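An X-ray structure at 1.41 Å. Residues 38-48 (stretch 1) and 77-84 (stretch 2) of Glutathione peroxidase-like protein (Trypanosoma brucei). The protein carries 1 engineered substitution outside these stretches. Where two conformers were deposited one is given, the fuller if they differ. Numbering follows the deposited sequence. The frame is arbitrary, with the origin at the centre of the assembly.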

# COMPACT_ATOMS: atom_id res chain seq x y z
N PRO A 38 -16.55 8.21 0.29
CA PRO A 38 -16.42 6.75 0.39
C PRO A 38 -15.90 6.20 -0.93
O PRO A 38 -16.39 6.65 -1.99
N TYR A 39 -14.94 5.30 -0.79
CA TYR A 39 -14.36 4.75 -2.04
C TYR A 39 -14.86 3.33 -2.27
O TYR A 39 -14.77 2.50 -1.36
N ASN A 40 -15.40 3.06 -3.45
CA ASN A 40 -15.84 1.73 -3.87
C ASN A 40 -14.64 0.80 -4.09
O ASN A 40 -14.16 0.62 -5.21
N LEU A 41 -14.20 0.20 -3.00
CA LEU A 41 -13.09 -0.72 -2.99
C LEU A 41 -13.52 -2.04 -3.63
O LEU A 41 -12.82 -2.76 -4.33
N VAL A 42 -14.78 -2.43 -3.39
CA VAL A 42 -15.18 -3.73 -3.93
C VAL A 42 -15.20 -3.73 -5.45
O VAL A 42 -15.26 -4.81 -6.10
N GLN A 43 -15.13 -2.56 -6.10
CA GLN A 43 -15.06 -2.54 -7.57
C GLN A 43 -13.88 -3.38 -8.06
O GLN A 43 -13.95 -3.99 -9.13
N HIS A 44 -12.82 -3.44 -7.25
CA HIS A 44 -11.62 -4.16 -7.58
C HIS A 44 -11.69 -5.65 -7.30
O HIS A 44 -10.73 -6.35 -7.65
N LYS A 45 -12.77 -6.16 -6.70
CA LYS A 45 -12.82 -7.59 -6.41
C LYS A 45 -12.86 -8.44 -7.67
O LYS A 45 -13.52 -8.07 -8.68
N GLY A 46 -12.19 -9.59 -7.74
CA GLY A 46 -12.23 -10.39 -8.96
C GLY A 46 -10.96 -10.30 -9.80
O GLY A 46 -10.69 -11.06 -10.74
N SER A 47 -10.13 -9.32 -9.46
CA SER A 47 -8.85 -9.08 -10.10
C SER A 47 -7.85 -8.79 -9.00
O SER A 47 -8.26 -8.25 -7.98
N PRO A 48 -6.58 -9.11 -9.19
CA PRO A 48 -5.60 -8.81 -8.13
C PRO A 48 -5.30 -7.33 -8.06
O PRO A 48 -5.65 -6.56 -8.96
N SER A 77 -4.67 -3.00 -17.89
CA SER A 77 -5.60 -3.40 -18.95
C SER A 77 -6.14 -4.79 -18.68
O SER A 77 -7.16 -5.20 -19.30
N GLN A 78 -5.48 -5.53 -17.79
CA GLN A 78 -5.92 -6.91 -17.56
C GLN A 78 -6.83 -7.01 -16.34
O GLN A 78 -7.25 -8.11 -15.93
N GLY A 79 -7.12 -5.86 -15.73
CA GLY A 79 -8.00 -5.60 -14.61
C GLY A 79 -7.37 -5.16 -13.31
O GLY A 79 -7.96 -4.75 -12.31
N PHE A 80 -6.07 -5.21 -13.21
CA PHE A 80 -5.22 -4.95 -12.09
C PHE A 80 -5.31 -3.50 -11.62
O PHE A 80 -5.58 -2.60 -12.42
N THR A 81 -5.10 -3.24 -10.33
CA THR A 81 -4.91 -1.80 -9.97
C THR A 81 -3.86 -1.72 -8.87
O THR A 81 -3.54 -2.73 -8.23
N VAL A 82 -3.33 -0.52 -8.71
CA VAL A 82 -2.46 -0.19 -7.57
C VAL A 82 -3.21 0.86 -6.76
O VAL A 82 -3.69 1.83 -7.40
N LEU A 83 -3.30 0.72 -5.44
CA LEU A 83 -3.89 1.75 -4.62
C LEU A 83 -2.85 2.29 -3.65
O LEU A 83 -2.12 1.45 -3.07
N ALA A 84 -2.80 3.61 -3.42
CA ALA A 84 -1.80 4.18 -2.53
C ALA A 84 -2.46 4.83 -1.30
O ALA A 84 -3.31 5.68 -1.48

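Packing of residues 38-48 against residues 77-84 in the glutathione peroxidase-like protein. No direct hydrogen bond joins the two stretches; they meet through side-chain shape, one water and a CA-H...O contact, burying 355 Å² in all. The chief bump from stretch 2 is Leu83, whose CA-to-CB bond points toward stretch 1 and whose m,t rotamer extends its two methyls into a hollow lined by Leu41, Tyr39 and His44. Leu83 CD1 meets Leu41 CD1 at 3.5 Å; Leu41 sets off sideways, but its t,p rotamer brings its end nearer. Leu83 CD2 lies 3.6 Å from Tyr39 OH and 4.0 Å from His44 NE2, oblique to both rings. Those rings are tied together within stretch 1: Tyr39 (chi1 t) and His44 (chi1 m) both point in, and Tyr39 OH and His44 NE2 share a 2.6 Å hydrogen bond, so the wall against Leu83 CD2 is a linked pair. Thr81, chi1 t, also points in and lays its methyl over one face of the imidazole, CG2 standing 3.4 Å from His44 ND1 in a CH-pi contact. The same His44 ND1 hydrogen bonds water 1 at 2.8 Å, and that water donates to Gly79 O at 2.7 Å, bridging the stretches. Val82, between Thr81 and Leu83, points away. Farther along, Ser47 (chi1 m) points into the space left by Gly79: Ser47 CB is 3.5 Å from Gly79 O, and a CB on Gly79 would clash with Ser47 OG. The positive phi of Gly79 independently favours glycine. At the end of stretch 1, Pro48 O approaches Phe80 CA at 3.5 Å, a CA-H...O contact, and lies equally close to Phe80 CD1. Phe80, chi1 t, leaves sideways, as does Pro48, and their side chains touch loosely, Pro48 CG to Phe80 CD1 at 4.5 Å.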

# COMPACT_ATOMS: atom_id res chain seq x y z
CB PRO A 38 -17.83 6.27 0.66
CG PRO A 38 -18.51 7.49 1.22
CD PRO A 38 -17.95 8.65 0.42
CB TYR A 39 -12.83 4.82 -1.98
CG TYR A 39 -12.13 4.26 -3.19
CD1 TYR A 39 -11.97 5.03 -4.35
CD2 TYR A 39 -11.59 2.97 -3.18
CE1 TYR A 39 -11.32 4.52 -5.45
CE2 TYR A 39 -10.95 2.48 -4.30
CZ TYR A 39 -10.81 3.24 -5.43
OH TYR A 39 -10.16 2.72 -6.53
CB ASN A 40 -16.69 1.81 -5.15
CG ASN A 40 -17.48 0.55 -5.43
OD1 ASN A 40 -18.25 0.45 -6.39
ND2 ASN A 40 -17.32 -0.46 -4.58
CB LEU A 41 -12.62 -0.96 -1.57
CG LEU A 41 -11.33 -1.72 -1.31
CD1 LEU A 41 -10.15 -0.87 -1.77
CD2 LEU A 41 -11.16 -2.06 0.16
CB VAL A 42 -16.55 -4.12 -3.35
CG1 VAL A 42 -17.63 -3.42 -4.14
CG2 VAL A 42 -16.76 -5.64 -3.35
CB GLN A 43 -14.96 -1.13 -8.13
CG GLN A 43 -13.59 -0.47 -8.08
CD GLN A 43 -13.65 0.96 -8.58
OE1 GLN A 43 -13.67 1.25 -9.78
NE2 GLN A 43 -13.68 1.93 -7.65
CB HIS A 44 -10.41 -3.53 -6.84
CG HIS A 44 -10.29 -2.07 -7.16
ND1 HIS A 44 -10.10 -1.57 -8.44
CD2 HIS A 44 -10.37 -0.99 -6.34
CE1 HIS A 44 -10.05 -0.24 -8.38
NE2 HIS A 44 -10.21 0.14 -7.12
CB LYS A 45 -14.05 -7.77 -5.51
CG LYS A 45 -14.29 -9.21 -5.08
CD LYS A 45 -15.59 -9.28 -4.27
CE LYS A 45 -15.72 -10.55 -3.47
NZ LYS A 45 -16.62 -10.40 -2.30
CB SER A 47 -8.93 -7.87 -11.02
OG SER A 47 -9.60 -8.21 -12.21
CB PRO A 48 -4.38 -9.63 -8.56
CG PRO A 48 -4.51 -9.80 -10.04
CD PRO A 48 -5.98 -9.78 -10.36
CB SER A 77 -4.95 -3.38 -20.34
OG SER A 77 -3.65 -3.98 -20.27
CB GLN A 78 -4.72 -7.85 -17.39
CG GLN A 78 -3.87 -8.07 -18.63
CD GLN A 78 -2.83 -9.18 -18.47
OE1 GLN A 78 -3.13 -10.27 -17.97
NE2 GLN A 78 -1.58 -8.94 -18.89
CB PHE A 80 -3.80 -5.29 -12.53
CG PHE A 80 -2.69 -5.01 -11.52
CD1 PHE A 80 -2.52 -5.78 -10.38
CD2 PHE A 80 -1.80 -3.97 -11.77
CE1 PHE A 80 -1.48 -5.54 -9.51
CE2 PHE A 80 -0.75 -3.72 -10.93
CZ PHE A 80 -0.58 -4.52 -9.81
CB THR A 81 -6.21 -1.06 -9.64
OG1 THR A 81 -5.98 0.39 -9.64
CG2 THR A 81 -6.72 -1.44 -8.25
CB VAL A 82 -1.12 0.35 -8.10
CG1 VAL A 82 -0.32 0.96 -6.97
CG2 VAL A 82 -0.39 -0.78 -8.84
CB LEU A 83 -5.03 1.19 -3.76
CG LEU A 83 -6.20 0.57 -4.52
CD1 LEU A 83 -7.27 0.09 -3.54
CD2 LEU A 83 -6.87 1.56 -5.46
CB ALA A 84 -0.92 5.22 -3.23
O HOH W 1 -9.34 -3.30 -10.48